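Exoribonuclease II, mitochondrial (Candida glabrata, PDB 6F3H) degrades RNA from its 3' end as a magnesium-binding exoribonuclease of the RNB family, the nuclease component of the mitochondrial RNA degradosome (mtEXO). Local coordinates at residues Asp404-Ile412 against Thr695-Gly703; Gly419-Asp430 against Glu489-Asn499. The protein carries 1 engineered substitution. One frame throughout, in Å; residues are numbered along the deposited sequence.

Contact 1: Asp404-Ile412 against Thr695-Gly703; sequences DAHEINDGI and TVTSPMRRG. Engineered in segment 404-412: Asn409 (natural residue Asp). With MG (magnesium ion), chain E; nucleotides of chain C.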
# COMPACT_ATOMS: atom_id res chain seq x y z
N ASP A 404 -21.23 9.16 -0.31
CA ASP A 404 -20.83 7.99 0.47
C ASP A 404 -19.50 8.16 1.21
O ASP A 404 -18.71 7.21 1.27
CB ASP A 404 -20.77 6.81 -0.49
CG ASP A 404 -19.96 7.14 -1.74
OD1 ASP A 404 -18.73 7.30 -1.63
OD2 ASP A 404 -20.56 7.28 -2.83
N ALA A 405 -19.22 9.31 1.82
CA ALA A 405 -17.91 9.61 2.39
C ALA A 405 -17.93 9.42 3.90
O ALA A 405 -18.98 9.48 4.54
CB ALA A 405 -17.48 11.03 2.05
N HIS A 406 -16.75 9.16 4.46
CA HIS A 406 -16.61 8.86 5.88
C HIS A 406 -15.94 9.98 6.65
O HIS A 406 -16.52 10.55 7.58
CB HIS A 406 -15.81 7.58 6.06
CG HIS A 406 -16.45 6.39 5.43
ND1 HIS A 406 -16.33 6.12 4.08
CD2 HIS A 406 -17.21 5.40 5.95
CE1 HIS A 406 -17.00 5.01 3.80
NE2 HIS A 406 -17.54 4.56 4.91
N GLU A 407 -14.72 10.32 6.28
CA GLU A 407 -13.95 11.35 6.94
C GLU A 407 -13.86 12.54 6.01
O GLU A 407 -13.46 12.40 4.85
CB GLU A 407 -12.54 10.88 7.30
CG GLU A 407 -12.46 9.73 8.29
CD GLU A 407 -11.84 8.48 7.70
OE1 GLU A 407 -11.03 7.83 8.41
OE2 GLU A 407 -12.13 8.15 6.53
N ILE A 408 -14.22 13.70 6.53
CA ILE A 408 -14.11 14.96 5.80
C ILE A 408 -12.88 15.66 6.35
O ILE A 408 -12.93 16.19 7.46
CB ILE A 408 -15.37 15.81 5.96
CG1 ILE A 408 -16.60 14.91 6.03
CG2 ILE A 408 -15.52 16.79 4.81
CD1 ILE A 408 -16.80 14.03 4.80
N ASN A 409 -11.79 15.69 5.57
CA ASN A 409 -10.50 16.22 6.01
C ASN A 409 -10.23 17.62 5.50
O ASN A 409 -9.36 18.31 6.04
CB ASN A 409 -9.33 15.34 5.48
CG ASN A 409 -9.16 14.00 6.21
OD1 ASN A 409 -8.62 13.94 7.31
ND2 ASN A 409 -9.57 12.93 5.56
N ASP A 410 -11.00 18.09 4.52
CA ASP A 410 -10.65 19.23 3.68
C ASP A 410 -11.82 20.19 3.44
O ASP A 410 -12.95 19.75 3.22
CB ASP A 410 -10.17 18.70 2.33
CG ASP A 410 -11.25 17.84 1.62
OD1 ASP A 410 -12.08 17.23 2.32
OD2 ASP A 410 -11.23 17.68 0.38
N GLY A 411 -11.52 21.48 3.41
CA GLY A 411 -12.46 22.47 2.89
C GLY A 411 -11.70 23.58 2.20
O GLY A 411 -10.53 23.83 2.49
N ILE A 412 -12.38 24.26 1.28
CA ILE A 412 -11.79 25.37 0.52
C ILE A 412 -12.59 26.65 0.72
O ILE A 412 -13.82 26.64 0.71
CB ILE A 412 -11.73 25.04 -0.98
CG1 ILE A 412 -11.32 23.60 -1.19
CG2 ILE A 412 -10.78 25.96 -1.69
CD1 ILE A 412 -11.31 23.21 -2.63
N THR A 695 2.41 15.52 2.62
CA THR A 695 0.96 15.42 2.62
C THR A 695 0.42 15.80 3.99
O THR A 695 0.81 15.21 5.00
CB THR A 695 0.49 14.01 2.24
OG1 THR A 695 0.93 13.07 3.22
CG2 THR A 695 1.03 13.61 0.89
N VAL A 696 -0.49 16.77 4.00
CA VAL A 696 -1.08 17.31 5.23
C VAL A 696 -2.60 17.37 5.12
O VAL A 696 -3.30 17.64 6.10
CB VAL A 696 -0.51 18.70 5.50
CG1 VAL A 696 0.88 18.59 6.07
CG2 VAL A 696 -0.47 19.44 4.21
N THR A 697 -3.11 17.16 3.92
CA THR A 697 -4.52 17.36 3.65
C THR A 697 -5.42 16.29 4.23
O THR A 697 -6.64 16.49 4.24
CB THR A 697 -4.71 17.41 2.15
OG1 THR A 697 -4.21 16.19 1.58
CG2 THR A 697 -3.94 18.56 1.58
N SER A 698 -4.89 15.16 4.68
CA SER A 698 -5.72 14.05 5.15
C SER A 698 -5.21 13.47 6.45
O SER A 698 -4.87 12.29 6.54
CB SER A 698 -5.78 12.96 4.08
OG SER A 698 -5.80 13.56 2.83
N PRO A 699 -5.19 14.26 7.52
CA PRO A 699 -4.65 13.77 8.78
C PRO A 699 -5.50 12.71 9.49
O PRO A 699 -5.03 12.16 10.49
CB PRO A 699 -4.54 15.04 9.63
CG PRO A 699 -5.58 15.94 9.08
CD PRO A 699 -5.68 15.64 7.62
N MSE A 700 -6.72 12.40 9.04
CA MSE A 700 -7.54 11.40 9.76
C MSE A 700 -7.51 10.04 9.14
O MSE A 700 -8.17 9.12 9.61
CB MSE A 700 -9.00 11.79 9.81
CG MSE A 700 -9.34 13.01 10.61
SE MSE A 700 -11.17 13.59 10.15
CE MSE A 700 -12.22 12.47 11.34
N ARG A 701 -6.81 9.95 8.03
CA ARG A 701 -6.83 8.74 7.24
C ARG A 701 -5.46 8.41 6.68
O ARG A 701 -5.33 7.38 6.02
CB ARG A 701 -7.85 8.87 6.10
CG ARG A 701 -7.47 9.87 5.04
CD ARG A 701 -8.47 9.84 3.89
NE ARG A 701 -8.17 10.85 2.87
CZ ARG A 701 -7.38 10.66 1.82
NH1 ARG A 701 -6.80 9.49 1.63
NH2 ARG A 701 -7.17 11.63 0.95
N ARG A 702 -4.46 9.25 6.92
CA ARG A 702 -3.06 8.99 6.59
C ARG A 702 -2.20 9.39 7.78
O ARG A 702 -2.20 10.55 8.17
CB ARG A 702 -2.62 9.76 5.36
CG ARG A 702 -3.32 9.42 4.10
CD ARG A 702 -2.48 9.91 2.95
NE ARG A 702 -2.54 11.35 2.88
CZ ARG A 702 -2.95 12.04 1.82
NH1 ARG A 702 -3.31 11.39 0.72
NH2 ARG A 702 -2.96 13.36 1.85
N GLY A 703 -1.44 8.43 8.32
CA GLY A 703 -0.48 8.65 9.37
C GLY A 703 0.60 9.66 9.06
O GLY A 703 0.96 10.46 9.94
MG MG E . -13.41 15.97 0.99
P C C 6 -10.84 13.29 2.14
OP1 C C 6 -11.53 14.09 3.16
OP2 C C 6 -9.39 13.08 2.19
O5' C C 6 -11.61 11.92 2.16
C5' C C 6 -13.00 11.89 1.87
C4' C C 6 -13.51 10.48 1.67
O4' C C 6 -13.03 9.91 0.43
C3' C C 6 -13.11 9.45 2.70
O3' C C 6 -13.79 9.57 3.93
C2' C C 6 -13.44 8.18 1.97
O2' C C 6 -14.85 8.07 1.90
C1' C C 6 -12.96 8.52 0.56
N1 C C 6 -11.57 8.03 0.32
C2 C C 6 -11.39 6.69 -0.09
O2 C C 6 -12.38 5.97 -0.26
N3 C C 6 -10.19 6.13 -0.31
C4 C C 6 -9.13 6.89 -0.13
N4 C C 6 -7.95 6.30 -0.37
C5 C C 6 -9.25 8.26 0.29
C6 C C 6 -10.46 8.79 0.51
P A C 5 -6.27 14.36 -1.03
OP1 A C 5 -6.05 15.36 0.04
OP2 A C 5 -5.48 13.09 -1.02
O5' A C 5 -7.80 13.96 -0.97
C5' A C 5 -8.78 14.98 -1.07
C4' A C 5 -10.14 14.43 -1.38
O4' A C 5 -10.13 13.80 -2.68
C3' A C 5 -10.66 13.35 -0.45
O3' A C 5 -11.23 13.89 0.72
C2' A C 5 -11.67 12.64 -1.32
O2' A C 5 -12.86 13.41 -1.43
C1' A C 5 -10.96 12.66 -2.67
N9 A C 5 -10.08 11.50 -2.77
C8 A C 5 -8.75 11.38 -2.46
N7 A C 5 -8.28 10.17 -2.62
C5 A C 5 -9.40 9.48 -3.05
C6 A C 5 -9.59 8.14 -3.41
N6 A C 5 -8.61 7.23 -3.39
N1 A C 5 -10.84 7.79 -3.79
C2 A C 5 -11.82 8.71 -3.81
N3 A C 5 -11.78 10.01 -3.50
C4 A C 5 -10.52 10.29 -3.13
O HOH W 1 -12.61 17.22 -0.30
O HOH W 2 -13.29 17.41 2.34
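Asn409 and Met700, a selenomethionine here, meet across the active site of this RNB domain, and with Glu407 they account for most of the surface that the two segments hide from each other. Asn409 is an engineered residue standing where the natural protein has aspartate. Its OD1 receives the backbone N-H of Met700 (OD1 to N, 3.0 Å), the donor tilted 22° from the carbonyl plane. With chi1 at -75° its CG lies beside the backbone N, and the amide is directed at segment 695-703, where CB of Asn409 also lies beside the carbonyl O of Thr697. The other arm of the amide faces the RNA: ND2 makes a weak bond to OP1 of cytidine C6 of chain C, an oxygen that the backbone N of Asn409 holds more firmly at 2.9 Å. Met700 bends at chi3 so that its methyl CE rests 4.1 Å from CG of Glu407. The carboxylate of Glu407 is held by Thr460 through OE1, while its backbone N and O both bond to O3' of that nucleotide, the N at 2.6 Å. Arg701 reaches out from CG to NE as an extended chain. Its NE and NH2 both bind OP2 of the same cytidine, NE at 2.6 Å, and its guanidinium lies between CB of Ser698 on one face and C5 of the cytosine on the other. Next to Asn409, Asp410 OD1 binds the magnesium ion at 2.3 Å, and Asp401 is a further ligand. One phosphate is thus held by the backbone N, and weakly by the side-chain amide, of Asn409 and by an arginine from segment 695-703. The arginine charge probably offsets that of the phosphate, consistent with holding the 3'-terminal nucleotide beside the metal.

Contact 2: Gly419-Asp430 against Glu489-Asn499; sequences GVRSRIHIHIAD and ETISFSFELVN
Glu496 takes up two arginines of the neighbouring strand, one on each carboxylate oxygen. OE1 meets NH1 of Arg421 at 3.0 Å, in the guanidinium plane but with the two flat groups 87° apart. OE2 is gripped side-on by Arg423, through NE at 2.8 Å and through NH2, which comes from above the carboxylate plane. Both arginine chains bend at chi3 (-60° in Arg421), and this brings their nitrogens to the same glutamate. CG1 of Val498 lies over one face of the Arg421 guanidinium, and Glu415 holds NH1 of Arg423 in a second salt bridge. Further along this face, ND1 of each histidine bonds to a serine hydroxyl at its ring edge: His425 to OG of Ser494 at 2.6 Å, at a bent angle, and His427 to OG of Ser492 at 2.8 Å, nearly straight. Either partner could be the donor. NE2 of His427 is bound by Ser413, and Phe392 meets both rings edge-to-face. The reverse face is mainly apolar, Ser422 being the polar exception in the strand pairing. The side chains of Ile424 and Leu497 cross at about a right angle, CG1 of Ile424 lying 3.4 Å from CD1 of Leu497; CB of Ile424 lies over one face of the Phe495 ring, and CG1 of Ile428 touches CE1 of Phe493 at 3.9 Å. A regular antiparallel pairing sets the register: Arg423-Glu496, His425-Ser494 and His427-Ser492 are directly across, in non-hydrogen-bonded pairs, whereas Arg421-Glu496, Ile424-Leu497 and Ile428-Phe493 are diagonal. The strand pair therefore separates its chemistry by face: charges that probably offset one another in a salt-bridge network and buried imidazoles paired with hydroxyls on one side, mostly aliphatic and aromatic carbon on the other.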
# COMPACT_ATOMS: atom_id res chain seq x y z
N GLY A 419 -9.63 41.95 -9.15
CA GLY A 419 -9.69 41.16 -10.37
C GLY A 419 -8.42 40.37 -10.60
O GLY A 419 -8.45 39.28 -11.19
N VAL A 420 -7.29 40.91 -10.15
CA VAL A 420 -5.99 40.29 -10.36
C VAL A 420 -5.66 39.24 -9.29
O VAL A 420 -4.94 38.28 -9.56
CB VAL A 420 -4.94 41.40 -10.41
CG1 VAL A 420 -5.08 42.26 -9.18
CG2 VAL A 420 -3.52 40.81 -10.51
N ARG A 421 -6.15 39.43 -8.06
CA ARG A 421 -5.68 38.68 -6.90
C ARG A 421 -6.82 38.04 -6.10
O ARG A 421 -7.84 38.68 -5.83
CB ARG A 421 -4.89 39.62 -6.02
CG ARG A 421 -4.50 39.05 -4.74
CD ARG A 421 -3.60 40.02 -4.06
NE ARG A 421 -2.40 40.29 -4.85
CZ ARG A 421 -1.16 39.88 -4.56
NH1 ARG A 421 -0.92 39.13 -3.49
NH2 ARG A 421 -0.15 40.22 -5.36
N SER A 422 -6.61 36.78 -5.69
CA SER A 422 -7.54 36.05 -4.85
C SER A 422 -6.79 35.47 -3.66
O SER A 422 -5.62 35.10 -3.77
CB SER A 422 -8.21 34.89 -5.60
OG SER A 422 -8.46 35.20 -6.96
N ARG A 423 -7.46 35.39 -2.52
CA ARG A 423 -6.87 34.76 -1.36
C ARG A 423 -7.58 33.45 -1.08
O ARG A 423 -8.82 33.37 -1.13
CB ARG A 423 -6.94 35.63 -0.11
CG ARG A 423 -6.45 34.86 1.12
CD ARG A 423 -6.44 35.66 2.39
NE ARG A 423 -5.92 37.01 2.19
CZ ARG A 423 -6.55 38.11 2.56
NH1 ARG A 423 -7.73 38.03 3.15
NH2 ARG A 423 -6.01 39.30 2.34
N ILE A 424 -6.79 32.43 -0.78
CA ILE A 424 -7.28 31.07 -0.64
C ILE A 424 -6.99 30.53 0.75
O ILE A 424 -5.91 30.74 1.30
CB ILE A 424 -6.65 30.17 -1.69
CG1 ILE A 424 -6.69 30.92 -3.01
CG2 ILE A 424 -7.38 28.88 -1.70
CD1 ILE A 424 -8.10 31.12 -3.54
N HIS A 425 -7.97 29.81 1.28
CA HIS A 425 -7.88 29.20 2.59
C HIS A 425 -8.24 27.74 2.47
O HIS A 425 -9.33 27.41 2.00
CB HIS A 425 -8.80 29.88 3.57
CG HIS A 425 -8.49 31.33 3.77
ND1 HIS A 425 -7.56 31.77 4.69
CD2 HIS A 425 -8.97 32.43 3.16
CE1 HIS A 425 -7.51 33.09 4.65
NE2 HIS A 425 -8.35 33.51 3.73
N ILE A 426 -7.34 26.90 2.93
CA ILE A 426 -7.53 25.46 2.93
C ILE A 426 -7.62 25.04 4.37
O ILE A 426 -6.63 25.13 5.11
CB ILE A 426 -6.39 24.75 2.23
CG1 ILE A 426 -6.05 25.54 0.99
CG2 ILE A 426 -6.81 23.34 1.87
CD1 ILE A 426 -7.18 25.55 -0.01
N HIS A 427 -8.79 24.60 4.76
CA HIS A 427 -9.04 24.26 6.14
C HIS A 427 -9.03 22.76 6.25
O HIS A 427 -9.85 22.08 5.64
CB HIS A 427 -10.36 24.82 6.63
CG HIS A 427 -10.59 26.21 6.18
ND1 HIS A 427 -9.87 27.27 6.69
CD2 HIS A 427 -11.46 26.73 5.29
CE1 HIS A 427 -10.28 28.37 6.10
NE2 HIS A 427 -11.25 28.08 5.25
N ILE A 428 -8.08 22.26 7.01
CA ILE A 428 -7.89 20.84 7.18
C ILE A 428 -8.41 20.52 8.57
O ILE A 428 -8.15 21.27 9.51
CB ILE A 428 -6.40 20.50 7.03
CG1 ILE A 428 -5.96 20.74 5.59
CG2 ILE A 428 -6.19 19.06 7.34
CD1 ILE A 428 -7.02 20.38 4.58
N ALA A 429 -9.15 19.43 8.69
CA ALA A 429 -9.58 19.03 10.02
C ALA A 429 -8.36 18.92 10.93
O ALA A 429 -7.24 18.68 10.45
CB ALA A 429 -10.33 17.71 9.96
N ASP A 430 -8.53 19.07 12.23
CA ASP A 430 -7.39 19.08 13.14
C ASP A 430 -7.53 17.94 14.13
O ASP A 430 -7.83 18.15 15.32
CB ASP A 430 -7.24 20.41 13.86
CG ASP A 430 -6.13 20.37 14.86
OD1 ASP A 430 -5.05 19.85 14.49
OD2 ASP A 430 -6.34 20.82 16.00
N GLU A 489 -12.87 23.36 14.69
CA GLU A 489 -11.44 23.65 14.70
C GLU A 489 -10.77 23.12 13.45
O GLU A 489 -11.07 22.03 12.97
CB GLU A 489 -10.79 23.04 15.93
CG GLU A 489 -11.68 23.04 17.15
CD GLU A 489 -10.88 22.94 18.44
OE1 GLU A 489 -9.80 23.56 18.50
OE2 GLU A 489 -11.33 22.25 19.38
N THR A 490 -9.84 23.89 12.93
CA THR A 490 -9.14 23.49 11.73
C THR A 490 -7.68 23.78 11.93
O THR A 490 -7.27 24.44 12.88
CB THR A 490 -9.55 24.26 10.48
OG1 THR A 490 -8.84 25.50 10.47
CG2 THR A 490 -11.00 24.51 10.49
N ILE A 491 -6.92 23.33 10.95
CA ILE A 491 -5.62 23.88 10.65
C ILE A 491 -5.72 24.46 9.26
O ILE A 491 -6.01 23.73 8.30
CB ILE A 491 -4.52 22.82 10.70
CG1 ILE A 491 -4.44 22.20 12.10
CG2 ILE A 491 -3.19 23.45 10.35
CD1 ILE A 491 -3.14 21.38 12.33
N SER A 492 -5.47 25.75 9.13
CA SER A 492 -5.80 26.42 7.89
C SER A 492 -4.56 27.04 7.27
O SER A 492 -3.73 27.66 7.95
CB SER A 492 -6.88 27.46 8.14
OG SER A 492 -8.00 26.85 8.77
N PHE A 493 -4.45 26.86 5.97
CA PHE A 493 -3.31 27.29 5.19
C PHE A 493 -3.81 28.33 4.22
O PHE A 493 -4.68 28.03 3.40
CB PHE A 493 -2.70 26.12 4.44
CG PHE A 493 -2.34 24.98 5.32
CD1 PHE A 493 -3.33 24.09 5.75
CD2 PHE A 493 -1.03 24.78 5.73
CE1 PHE A 493 -3.01 23.03 6.58
CE2 PHE A 493 -0.72 23.72 6.56
CZ PHE A 493 -1.71 22.84 6.99
N SER A 494 -3.28 29.52 4.31
CA SER A 494 -3.82 30.65 3.57
C SER A 494 -2.72 31.24 2.72
O SER A 494 -1.55 31.24 3.12
CB SER A 494 -4.38 31.68 4.53
OG SER A 494 -5.16 31.05 5.53
N PHE A 495 -3.09 31.70 1.54
CA PHE A 495 -2.14 32.32 0.63
C PHE A 495 -2.90 32.94 -0.54
O PHE A 495 -4.09 32.68 -0.74
CB PHE A 495 -1.14 31.32 0.11
CG PHE A 495 -1.80 30.13 -0.44
CD1 PHE A 495 -2.11 29.06 0.39
CD2 PHE A 495 -2.19 30.09 -1.76
CE1 PHE A 495 -2.76 27.93 -0.11
CE2 PHE A 495 -2.84 29.00 -2.27
CZ PHE A 495 -3.12 27.90 -1.45
N GLU A 496 -2.18 33.74 -1.32
CA GLU A 496 -2.80 34.49 -2.39
C GLU A 496 -2.17 34.17 -3.73
O GLU A 496 -0.96 33.98 -3.85
CB GLU A 496 -2.71 35.96 -2.14
CG GLU A 496 -3.67 36.38 -1.08
CD GLU A 496 -3.25 37.67 -0.41
OE1 GLU A 496 -2.50 38.43 -1.05
OE2 GLU A 496 -3.67 37.92 0.74
N LEU A 497 -3.04 34.14 -4.72
CA LEU A 497 -2.70 33.90 -6.10
C LEU A 497 -3.07 35.11 -6.92
O LEU A 497 -4.13 35.71 -6.71
CB LEU A 497 -3.41 32.70 -6.64
CG LEU A 497 -3.03 31.46 -5.88
CD1 LEU A 497 -4.26 30.77 -5.45
CD2 LEU A 497 -2.27 30.63 -6.86
N VAL A 498 -2.21 35.42 -7.86
CA VAL A 498 -2.37 36.56 -8.74
C VAL A 498 -2.50 36.05 -10.17
O VAL A 498 -1.73 35.18 -10.59
CB VAL A 498 -1.19 37.52 -8.57
CG1 VAL A 498 -1.01 37.77 -7.11
CG2 VAL A 498 0.08 36.89 -9.09
N ASN A 499 -3.50 36.53 -10.89
CA ASN A 499 -3.56 36.24 -12.31
C ASN A 499 -2.46 37.03 -13.00
O ASN A 499 -2.22 38.19 -12.68
CB ASN A 499 -4.93 36.60 -12.90
CG ASN A 499 -6.06 35.92 -12.18
OD1 ASN A 499 -5.93 35.54 -11.01
ND2 ASN A 499 -7.20 35.77 -12.86

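Contact 1 and contact 2 lie about 17 Å apart, centre to centre, within the same RNB domain, and contact 2 is nested in the long chain loop that contact 1 closes. Strand 410-416 starts in the first segment of contact 1 and is followed directly by strand 421-429, its neighbour in a mixed sheet; strand 488-499 lies on the other side of 421-429. Probable backbone bonds from Gly411 N to His427 O and from Ala429 N to Asn409 O, both 2.9 Å, join the contacts. Residues beside the metal are thereby tied into the sheet, while segment 695-703, which leads into helix 703-716, supplies Thr697, Arg701 and Arg702 to the RNA phosphates from a distant part of the sequence.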